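PDB 4XYH: kinetochore protein Mis16 from Schizosaccharomyces japonicus, which binds histone H4 and, independently, the CENP-A chaperone Scm3, and probably takes part in depositing CENP-A at centromeres. Local coordinates for residues 283-288 with 300-305; 278-283 with 305-310; 296-301 with 329-334; 348-353 with 383-388. All blocks are in the same frame, centred on the assembly; numbering follows the deposited sequence.

Contact 1 of 4, residues 283-288 with 300-305; sequences PVNGVA and ASADHT
Val284 and Ser301 pair across an antiparallel beta hairpin of strands 284-289 and 296-301, inside a predicted WD repeat of the propeller. They form a non-hydrogen-bonded pair, followed by the hydrogen-bonded pair Gly286 and Ala300. The register slips by one residue between them. This is a classic beta bulge, with Asn285 and Gly286 both facing Ala300. Ala300 O accepts from Asn285 N at 2.7 Å, and only weakly from Gly286 N at 3.3 Å. Ala300 N bonds back to Gly286 O at 3.0 Å. Pro283 O accepts twice. Ala302 N meets Pro283 O at 2.8 Å, with a nearly straight N-H...O angle of 173°. Ser301 OG, anti to its own backbone N (chi1 176°), donates to Pro283 O at 3.0 Å from above the carbonyl plane. Ser301 OG also accepts from Asp303 N at 3.1 Å, an ST turn within the type I turn from Ser301 to His304. An alanine at Ser301 would probably leave Asp303 N without this acceptor and Pro283 O with one donor fewer. Asn285 ND2 is hydrogen-bonded to Val328 O and Glu327 OE1, outside the hairpin. The bonding is thus mostly main-chain, and one buried hydroxyl ties the hairpin to its turn.

Contact 2 of 4, residues 278-283 with 305-310; sequences KAHEQP and TVALWD
His280 lays its ring beside Thr305 and Ala307. His280 CE1 is 3.6 Å from Ala307 CB, and Thr305 OG1 lies at the ring edge, near its plane, 3.6 Å from His280 CE1. His280 CG is anti to the carbonyl carbon (chi1 -60°), which carries it toward Thr305 and Ala307. Thr305 OG1 is itself hydrogen-bonded to Asp303 OD1. Trp309 meets the same loop one residue earlier. Ala279 O sits at the edge of the indole, 3.4 Å from Trp309 CZ2, and Ala279 CB is 3.7 Å from Trp309 CZ2. Polar bonds then fix both rings. His280 NE2 and Trp309 NE1 are both hydrogen-bonded to Thr299 OG1, and His280 ND1 is bonded to Asp303 OD2. Trp309, Thr299, His280 and Asp303 make up the Asp-His-Ser/Thr-Trp tetrad known from WD40 repeats. An alanine at His280 would probably leave Asp303 OD2 and Thr299 OG1 without their imidazole partner and open a gap beside Ala307. Farther out on the loop, Lys278 NZ and Glu281 OE2 form a salt bridge of 2.6 Å, made on the syn lone pair of OE2. The loop between strands 275-278 and 284-289 thus packs on strand 306-310. Strand 296-301, beside 306-310 in the sheet, supplies Thr299.

Contact 3 of 4, residues 296-301 with 329-334; sequences LLATAS and YNVQWS
Trp333 NE1 and the backbone N of Ala298, from two residues that touch across this contact, both grip Ala288 O on strand 284-289 by hydrogen bonds. This fixes the indole against strand 296-301. Trp333 CZ2 lies 3.9 Å from Ala298 CB. Leu296 crosses the indole at about a right angle, with Leu296 CD2 3.6 Å from Trp333 CH2. Leu296 CG is anti to its backbone N (chi1 -175°), which brings Leu296 CG within 4.0 Å of Trp333 CH2. Leu297 C lies at the indole edge, 4.2 Å from Trp333 CZ2. In the middle, Val331 CG2 meets Ala298 CB at 3.8 Å, while Val331 CG1 stands 4.2 Å from Ala300 CB. Ala300 CB also lies 3.8 Å from Tyr329 O. Between the two segments the contact is almost wholly apolar, made by alanine, valine and leucine side chains against one large ring. The short strand axes run nearly antiparallel, at 163°. The strands belong to different sheets, neighbouring blades of the WD40 propeller that pack against each other here: 296-301 lies in the sheet beginning with 284-289, and 328-333 leads the next. Leu341 of strand 340-345 touches both Val331 and Trp333. A backbone hydrogen bond of Ser301 with Val328 joins the two strands at one end.

Contact 4 of 4, residues 348-353 with 383-388; sequences RRVCVW and NRVSDL
Arg348 lies against the backbone of Asn383, and the carbons of its chain run along it. Arg348 CB stands 3.6 Å from Asn383 O. Arg348 CG comes next, 3.6 Å from Asn383 C. Arg348 CD is 3.8 Å from Asn383 N. At chi3 (-56°) the chain bends, placing NE off the line of the carbons before it. The backbone of Arg348 is also touched, Arg348 C lying 4.2 Å from Val385 CG2. Val350 carries the apolar half. Val350 CG2 meets Val385 CG2 at 4.0 Å, the two side chains crossing at about a right angle. The other branch, Val350 CG1, is anti to the backbone N (chi1 180°) and meets Leu388 CD2 at 3.7 Å, tip to tip. The two valine branches thus serve different partners. The contact joins strand 350-354 to strand 385-390 of the neighbouring sheet, so two blades of the WD40 propeller pack against each other here. Two of the arginines have partners outside the segments. Arg349 NH2 forms a salt bridge with Glu29 of helix 19-40, and Arg384 makes a cation-pi contact with Tyr329. The chemistry across the two segments is therefore dispersion and close fit, with the methylenes of one arginine alongside the backbone of Asn383 and methyl groups of Val350 against Val385 and Leu388.

Going from the N terminus, contact 2 opens first, at 278-283, and contact 1 opens where that segment ends, at Pro283. Contact 1 closes the hairpin at 300-305, and contact 2 closes just after it at 305-310, so the hairpin lies within the wider loop. Contact 3 opens on strand 296-301, where contact 1 ends, sharing Ala300 and Ser301 with it. Contact 2 has not yet closed, and contact 3 ends at 329-334, so these two cross. Together the three tie one four-stranded sheet internally and then to the sheet of strand 328-333. Contact 4 follows in series, binding that second sheet to the one holding strand 385-390. Contacts 3 and 4 touch where residues 329-330 meet residues 384-387.

Contact 1 of 4, residues 283-288 with 300-305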
# COMPACT_ATOMS: atom_id res chain seq x y z
N PRO A 283 0.45 -4.06 -17.65
CA PRO A 283 1.21 -3.74 -16.43
C PRO A 283 0.63 -4.28 -15.12
O PRO A 283 -0.58 -4.26 -14.89
CB PRO A 283 1.21 -2.21 -16.44
CG PRO A 283 1.35 -1.91 -17.89
CD PRO A 283 0.51 -2.94 -18.61
N VAL A 284 1.52 -4.79 -14.28
CA VAL A 284 1.14 -5.27 -12.96
C VAL A 284 1.51 -4.23 -11.91
O VAL A 284 2.69 -3.91 -11.75
CB VAL A 284 1.82 -6.60 -12.63
CG1 VAL A 284 1.19 -7.21 -11.40
CG2 VAL A 284 1.68 -7.56 -13.82
N ASN A 285 0.49 -3.71 -11.21
CA ASN A 285 0.67 -2.57 -10.31
C ASN A 285 0.93 -2.89 -8.85
O ASN A 285 1.56 -2.10 -8.16
CB ASN A 285 -0.56 -1.66 -10.39
CG ASN A 285 -0.73 -1.03 -11.75
OD1 ASN A 285 0.25 -0.70 -12.41
ND2 ASN A 285 -1.97 -0.90 -12.20
N GLY A 286 0.44 -4.02 -8.37
CA GLY A 286 0.62 -4.37 -6.98
C GLY A 286 0.75 -5.87 -6.77
O GLY A 286 0.32 -6.67 -7.61
N VAL A 287 1.34 -6.23 -5.63
CA VAL A 287 1.53 -7.63 -5.28
C VAL A 287 1.46 -7.75 -3.76
O VAL A 287 1.89 -6.86 -3.03
CB VAL A 287 2.88 -8.16 -5.81
CG1 VAL A 287 4.03 -7.31 -5.27
CG2 VAL A 287 3.09 -9.66 -5.47
N ALA A 288 0.91 -8.86 -3.28
CA ALA A 288 0.73 -9.04 -1.85
C ALA A 288 0.66 -10.51 -1.47
O ALA A 288 -0.11 -11.29 -2.04
CB ALA A 288 -0.52 -8.31 -1.38
N ALA A 300 -2.36 -7.16 -8.79
CA ALA A 300 -3.32 -6.18 -9.31
C ALA A 300 -2.78 -5.65 -10.63
O ALA A 300 -1.62 -5.24 -10.71
CB ALA A 300 -3.53 -5.05 -8.32
N SER A 301 -3.61 -5.66 -11.66
CA SER A 301 -3.13 -5.31 -12.99
C SER A 301 -3.89 -4.16 -13.60
O SER A 301 -5.04 -3.90 -13.23
CB SER A 301 -3.24 -6.52 -13.92
OG SER A 301 -2.86 -6.16 -15.25
N ALA A 302 -3.26 -3.52 -14.57
CA ALA A 302 -3.91 -2.51 -15.40
C ALA A 302 -5.03 -3.10 -16.28
O ALA A 302 -5.82 -2.35 -16.87
CB ALA A 302 -2.86 -1.81 -16.29
N ASP A 303 -5.11 -4.42 -16.37
CA ASP A 303 -6.17 -5.07 -17.15
C ASP A 303 -7.49 -5.15 -16.39
O ASP A 303 -8.35 -5.95 -16.73
CB ASP A 303 -5.74 -6.47 -17.61
CG ASP A 303 -5.63 -7.48 -16.46
OD1 ASP A 303 -6.01 -7.18 -15.30
OD2 ASP A 303 -5.16 -8.61 -16.72
N HIS A 304 -7.61 -4.36 -15.32
CA HIS A 304 -8.81 -4.27 -14.47
C HIS A 304 -9.02 -5.50 -13.57
O HIS A 304 -10.05 -5.61 -12.92
CB HIS A 304 -10.10 -4.05 -15.31
CG HIS A 304 -10.00 -2.94 -16.32
ND1 HIS A 304 -11.08 -2.54 -17.09
CD2 HIS A 304 -8.96 -2.15 -16.70
CE1 HIS A 304 -10.71 -1.56 -17.88
NE2 HIS A 304 -9.43 -1.30 -17.67
N THR A 305 -8.07 -6.41 -13.51
CA THR A 305 -8.31 -7.60 -12.71
C THR A 305 -7.30 -7.79 -11.60
O THR A 305 -6.23 -7.19 -11.60
CB THR A 305 -8.30 -8.88 -13.59
OG1 THR A 305 -6.97 -9.13 -14.08
CG2 THR A 305 -9.25 -8.74 -14.76

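Contact 2 of 4, residues 278-283 with 305-310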
# COMPACT_ATOMS: atom_id res chain seq x y z
N LYS A 278 5.06 -14.34 -16.86
CA LYS A 278 4.17 -13.29 -17.29
C LYS A 278 2.87 -13.48 -16.50
O LYS A 278 2.24 -14.52 -16.59
CB LYS A 278 3.93 -13.34 -18.80
CG LYS A 278 2.86 -12.36 -19.27
CD LYS A 278 2.71 -12.35 -20.78
CE LYS A 278 2.13 -13.65 -21.30
NZ LYS A 278 1.31 -13.42 -22.54
N ALA A 279 2.49 -12.48 -15.70
CA ALA A 279 1.33 -12.61 -14.83
C ALA A 279 0.07 -12.08 -15.51
O ALA A 279 -1.00 -12.64 -15.33
CB ALA A 279 1.56 -11.87 -13.50
N HIS A 280 0.20 -10.98 -16.24
CA HIS A 280 -0.93 -10.40 -16.98
C HIS A 280 -0.48 -9.99 -18.38
O HIS A 280 0.71 -10.05 -18.68
CB HIS A 280 -1.51 -9.19 -16.25
CG HIS A 280 -2.02 -9.50 -14.88
ND1 HIS A 280 -3.37 -9.58 -14.59
CD2 HIS A 280 -1.38 -9.78 -13.72
CE1 HIS A 280 -3.53 -9.88 -13.32
NE2 HIS A 280 -2.34 -10.01 -12.77
N GLU A 281 -1.41 -9.55 -19.23
CA GLU A 281 -1.05 -9.06 -20.55
C GLU A 281 -0.71 -7.57 -20.49
O GLU A 281 -0.18 -7.01 -21.44
CB GLU A 281 -2.17 -9.30 -21.57
CG GLU A 281 -2.46 -10.77 -21.87
CD GLU A 281 -1.22 -11.53 -22.29
OE1 GLU A 281 -0.46 -11.01 -23.14
OE2 GLU A 281 -1.00 -12.66 -21.76
N GLN A 282 -1.03 -6.95 -19.35
CA GLN A 282 -0.84 -5.52 -19.16
C GLN A 282 -0.07 -5.29 -17.86
O GLN A 282 0.08 -6.21 -17.07
CB GLN A 282 -2.20 -4.80 -19.13
CG GLN A 282 -3.07 -5.05 -20.37
CD GLN A 282 -4.30 -4.17 -20.39
OE1 GLN A 282 -4.26 -3.01 -19.97
NE2 GLN A 282 -5.42 -4.72 -20.86
N PRO A 283 0.45 -4.06 -17.65
CA PRO A 283 1.21 -3.74 -16.43
C PRO A 283 0.63 -4.28 -15.12
O PRO A 283 -0.58 -4.26 -14.89
CB PRO A 283 1.21 -2.21 -16.44
CG PRO A 283 1.35 -1.91 -17.89
CD PRO A 283 0.51 -2.94 -18.61
N THR A 305 -8.07 -6.41 -13.51
CA THR A 305 -8.31 -7.60 -12.71
C THR A 305 -7.30 -7.79 -11.60
O THR A 305 -6.23 -7.19 -11.60
CB THR A 305 -8.30 -8.88 -13.59
OG1 THR A 305 -6.97 -9.13 -14.08
CG2 THR A 305 -9.25 -8.74 -14.76
N VAL A 306 -7.68 -8.64 -10.65
CA VAL A 306 -6.75 -9.16 -9.67
C VAL A 306 -6.62 -10.66 -9.89
O VAL A 306 -7.61 -11.37 -9.94
CB VAL A 306 -7.22 -8.87 -8.23
CG1 VAL A 306 -6.39 -9.68 -7.23
CG2 VAL A 306 -7.10 -7.41 -7.95
N ALA A 307 -5.39 -11.14 -10.03
CA ALA A 307 -5.15 -12.56 -10.21
C ALA A 307 -4.58 -13.16 -8.92
O ALA A 307 -3.75 -12.54 -8.26
CB ALA A 307 -4.21 -12.82 -11.38
N LEU A 308 -5.04 -14.36 -8.57
CA LEU A 308 -4.53 -15.07 -7.39
C LEU A 308 -3.56 -16.17 -7.83
O LEU A 308 -3.78 -16.80 -8.86
CB LEU A 308 -5.68 -15.67 -6.57
CG LEU A 308 -6.68 -14.59 -6.12
CD1 LEU A 308 -7.95 -15.21 -5.57
CD2 LEU A 308 -6.04 -13.70 -5.08
N TRP A 309 -2.50 -16.40 -7.05
CA TRP A 309 -1.47 -17.34 -7.44
C TRP A 309 -1.00 -18.18 -6.26
O TRP A 309 -1.00 -17.73 -5.11
CB TRP A 309 -0.24 -16.62 -8.02
CG TRP A 309 -0.52 -15.63 -9.08
CD1 TRP A 309 -0.87 -14.32 -8.90
CD2 TRP A 309 -0.44 -15.85 -10.49
NE1 TRP A 309 -1.01 -13.71 -10.12
CE2 TRP A 309 -0.76 -14.62 -11.11
CE3 TRP A 309 -0.12 -16.95 -11.29
CZ2 TRP A 309 -0.79 -14.48 -12.50
CZ3 TRP A 309 -0.15 -16.80 -12.67
CH2 TRP A 309 -0.48 -15.57 -13.26
N ASP A 310 -0.57 -19.39 -6.56
CA ASP A 310 0.15 -20.21 -5.60
C ASP A 310 1.59 -20.33 -6.09
O ASP A 310 1.82 -20.59 -7.27
CB ASP A 310 -0.51 -21.58 -5.46
CG ASP A 310 0.13 -22.42 -4.37
OD1 ASP A 310 1.31 -22.81 -4.52
OD2 ASP A 310 -0.55 -22.70 -3.37

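Contact 3 of 4, residues 296-301 with 329-334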
# COMPACT_ATOMS: atom_id res chain seq x y z
N LEU A 296 0.15 -18.44 -0.95
CA LEU A 296 -0.83 -17.64 -1.69
C LEU A 296 -0.37 -16.20 -1.87
O LEU A 296 0.17 -15.60 -0.92
CB LEU A 296 -2.19 -17.67 -1.00
CG LEU A 296 -3.36 -16.97 -1.71
CD1 LEU A 296 -3.58 -17.55 -3.09
CD2 LEU A 296 -4.63 -17.09 -0.91
N LEU A 297 -0.59 -15.64 -3.06
CA LEU A 297 -0.37 -14.21 -3.31
C LEU A 297 -1.32 -13.66 -4.38
O LEU A 297 -1.98 -14.42 -5.09
CB LEU A 297 1.09 -13.92 -3.71
CG LEU A 297 1.61 -14.55 -5.01
CD1 LEU A 297 2.76 -13.74 -5.55
CD2 LEU A 297 2.05 -15.99 -4.78
N ALA A 298 -1.38 -12.33 -4.48
CA ALA A 298 -2.28 -11.67 -5.42
C ALA A 298 -1.54 -10.62 -6.22
O ALA A 298 -0.61 -9.99 -5.72
CB ALA A 298 -3.45 -11.04 -4.69
N THR A 299 -1.96 -10.43 -7.47
CA THR A 299 -1.46 -9.35 -8.30
C THR A 299 -2.60 -8.46 -8.78
O THR A 299 -3.68 -8.96 -9.13
CB THR A 299 -0.67 -9.87 -9.54
OG1 THR A 299 -1.49 -10.80 -10.28
CG2 THR A 299 0.61 -10.56 -9.12
N ALA A 300 -2.36 -7.16 -8.79
CA ALA A 300 -3.32 -6.18 -9.31
C ALA A 300 -2.78 -5.65 -10.63
O ALA A 300 -1.62 -5.24 -10.71
CB ALA A 300 -3.53 -5.05 -8.32
N SER A 301 -3.61 -5.66 -11.66
CA SER A 301 -3.13 -5.31 -12.99
C SER A 301 -3.89 -4.16 -13.60
O SER A 301 -5.04 -3.90 -13.23
CB SER A 301 -3.24 -6.52 -13.92
OG SER A 301 -2.86 -6.16 -15.25
N TYR A 329 -4.82 -0.97 -8.73
CA TYR A 329 -3.55 -0.47 -8.22
C TYR A 329 -3.12 -1.17 -6.92
O TYR A 329 -2.11 -1.85 -6.88
CB TYR A 329 -3.66 1.04 -8.00
CG TYR A 329 -2.35 1.73 -7.69
CD1 TYR A 329 -1.30 1.72 -8.61
CD2 TYR A 329 -2.16 2.43 -6.49
CE1 TYR A 329 -0.09 2.37 -8.33
CE2 TYR A 329 -0.95 3.09 -6.20
CZ TYR A 329 0.08 3.05 -7.12
OH TYR A 329 1.29 3.69 -6.86
N ASN A 330 -3.90 -1.01 -5.87
CA ASN A 330 -3.51 -1.54 -4.57
C ASN A 330 -4.14 -2.92 -4.34
O ASN A 330 -5.24 -3.20 -4.81
CB ASN A 330 -3.92 -0.58 -3.45
CG ASN A 330 -3.31 0.82 -3.61
OD1 ASN A 330 -4.01 1.84 -3.59
ND2 ASN A 330 -1.99 0.86 -3.78
N VAL A 331 -3.43 -3.76 -3.60
CA VAL A 331 -3.98 -5.03 -3.18
C VAL A 331 -3.43 -5.32 -1.79
O VAL A 331 -2.23 -5.24 -1.59
CB VAL A 331 -3.65 -6.16 -4.20
CG1 VAL A 331 -2.14 -6.25 -4.49
CG2 VAL A 331 -4.19 -7.48 -3.72
N GLN A 332 -4.30 -5.58 -0.82
CA GLN A 332 -3.85 -5.82 0.55
C GLN A 332 -4.70 -6.88 1.23
O GLN A 332 -5.94 -6.76 1.29
CB GLN A 332 -3.90 -4.55 1.38
CG GLN A 332 -2.99 -3.45 0.87
CD GLN A 332 -1.74 -3.33 1.69
OE1 GLN A 332 -0.65 -3.08 1.16
NE2 GLN A 332 -1.88 -3.49 3.01
N TRP A 333 -4.04 -7.90 1.77
CA TRP A 333 -4.74 -8.95 2.49
C TRP A 333 -5.17 -8.45 3.87
O TRP A 333 -4.43 -7.72 4.52
CB TRP A 333 -3.85 -10.17 2.63
CG TRP A 333 -3.54 -10.83 1.35
CD1 TRP A 333 -2.43 -10.66 0.58
CD2 TRP A 333 -4.37 -11.77 0.65
NE1 TRP A 333 -2.50 -11.44 -0.55
CE2 TRP A 333 -3.69 -12.13 -0.52
CE3 TRP A 333 -5.62 -12.34 0.91
CZ2 TRP A 333 -4.21 -13.05 -1.44
CZ3 TRP A 333 -6.13 -13.25 0.00
CH2 TRP A 333 -5.43 -13.60 -1.16
N SER A 334 -6.35 -8.84 4.33
CA SER A 334 -6.70 -8.57 5.73
C SER A 334 -5.68 -9.24 6.67
O SER A 334 -5.31 -10.39 6.47
CB SER A 334 -8.11 -9.07 6.05
OG SER A 334 -8.30 -9.24 7.45

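Contact 4 of 4, residues 348-353 with 383-388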
# COMPACT_ATOMS: atom_id res chain seq x y z
N ARG A 348 -12.20 4.49 -9.01
CA ARG A 348 -12.54 5.25 -7.80
C ARG A 348 -13.21 4.39 -6.72
O ARG A 348 -13.72 4.92 -5.73
CB ARG A 348 -13.45 6.46 -8.12
CG ARG A 348 -12.93 7.39 -9.23
CD ARG A 348 -13.94 8.51 -9.51
NE ARG A 348 -15.26 7.97 -9.84
CZ ARG A 348 -15.64 7.63 -11.07
NH1 ARG A 348 -14.82 7.79 -12.08
NH2 ARG A 348 -16.85 7.13 -11.29
N ARG A 349 -13.18 3.07 -6.89
CA ARG A 349 -13.80 2.16 -5.93
C ARG A 349 -12.77 1.38 -5.12
O ARG A 349 -11.66 1.10 -5.59
CB ARG A 349 -14.73 1.18 -6.65
CG ARG A 349 -15.82 1.83 -7.49
CD ARG A 349 -16.87 2.49 -6.61
NE ARG A 349 -17.86 3.21 -7.41
CZ ARG A 349 -17.93 4.54 -7.51
NH1 ARG A 349 -17.07 5.32 -6.84
NH2 ARG A 349 -18.86 5.08 -8.28
N VAL A 350 -13.14 1.03 -3.90
CA VAL A 350 -12.37 0.06 -3.11
C VAL A 350 -13.23 -1.20 -2.92
O VAL A 350 -14.30 -1.14 -2.33
CB VAL A 350 -11.94 0.63 -1.75
CG1 VAL A 350 -11.16 -0.40 -0.97
CG2 VAL A 350 -11.08 1.89 -1.95
N CYS A 351 -12.78 -2.32 -3.45
CA CYS A 351 -13.53 -3.56 -3.31
C CYS A 351 -12.94 -4.47 -2.24
O CYS A 351 -11.73 -4.64 -2.15
CB CYS A 351 -13.59 -4.30 -4.65
SG CYS A 351 -14.58 -3.44 -5.94
N VAL A 352 -13.81 -5.04 -1.42
CA VAL A 352 -13.40 -6.05 -0.45
C VAL A 352 -13.86 -7.41 -0.97
O VAL A 352 -15.04 -7.56 -1.33
CB VAL A 352 -13.99 -5.79 0.95
CG1 VAL A 352 -13.44 -6.79 1.96
CG2 VAL A 352 -13.73 -4.35 1.38
N TRP A 353 -12.95 -8.38 -1.02
CA TRP A 353 -13.24 -9.69 -1.57
C TRP A 353 -13.18 -10.78 -0.52
O TRP A 353 -12.37 -10.72 0.40
CB TRP A 353 -12.27 -10.04 -2.69
CG TRP A 353 -12.10 -8.99 -3.74
CD1 TRP A 353 -11.24 -7.94 -3.71
CD2 TRP A 353 -12.80 -8.91 -4.99
NE1 TRP A 353 -11.36 -7.20 -4.86
CE2 TRP A 353 -12.30 -7.78 -5.67
CE3 TRP A 353 -13.78 -9.69 -5.61
CZ2 TRP A 353 -12.77 -7.39 -6.93
CZ3 TRP A 353 -14.25 -9.30 -6.87
CH2 TRP A 353 -13.74 -8.16 -7.51
N ASN A 383 -12.32 10.21 -6.55
CA ASN A 383 -11.17 10.21 -7.42
C ASN A 383 -10.39 8.93 -7.27
O ASN A 383 -10.70 8.11 -6.40
CB ASN A 383 -10.25 11.40 -7.13
CG ASN A 383 -10.10 12.30 -8.31
OD1 ASN A 383 -9.48 11.93 -9.31
ND2 ASN A 383 -10.68 13.49 -8.23
N ARG A 384 -9.39 8.77 -8.12
CA ARG A 384 -8.53 7.61 -8.11
C ARG A 384 -7.97 7.36 -6.71
O ARG A 384 -7.53 8.28 -6.04
CB ARG A 384 -7.38 7.80 -9.09
CG ARG A 384 -6.36 6.70 -9.02
CD ARG A 384 -5.06 7.10 -9.67
NE ARG A 384 -4.04 6.10 -9.41
CZ ARG A 384 -3.04 6.26 -8.55
NH1 ARG A 384 -2.93 7.40 -7.86
NH2 ARG A 384 -2.16 5.28 -8.37
N VAL A 385 -8.00 6.11 -6.29
CA VAL A 385 -7.49 5.73 -4.98
C VAL A 385 -5.98 5.50 -5.04
O VAL A 385 -5.51 4.67 -5.81
CB VAL A 385 -8.19 4.46 -4.46
CG1 VAL A 385 -7.67 4.09 -3.07
CG2 VAL A 385 -9.69 4.66 -4.46
N SER A 386 -5.23 6.23 -4.21
CA SER A 386 -3.75 6.18 -4.22
C SER A 386 -3.12 5.07 -3.38
O SER A 386 -2.11 4.49 -3.78
CB SER A 386 -3.20 7.52 -3.73
OG SER A 386 -3.75 8.59 -4.48
N ASP A 387 -3.68 4.82 -2.20
CA ASP A 387 -3.13 3.84 -1.26
C ASP A 387 -4.21 3.45 -0.25
O ASP A 387 -5.23 4.14 -0.13
CB ASP A 387 -1.90 4.40 -0.53
CG ASP A 387 -0.99 3.29 0.03
OD1 ASP A 387 -1.16 2.12 -0.36
OD2 ASP A 387 -0.08 3.60 0.85
N LEU A 388 -4.00 2.34 0.43
CA LEU A 388 -4.91 1.93 1.50
C LEU A 388 -4.21 1.03 2.49
O LEU A 388 -3.16 0.44 2.18
CB LEU A 388 -6.17 1.24 0.95
CG LEU A 388 -6.08 0.19 -0.15
CD1 LEU A 388 -5.30 -1.01 0.29
CD2 LEU A 388 -7.47 -0.25 -0.59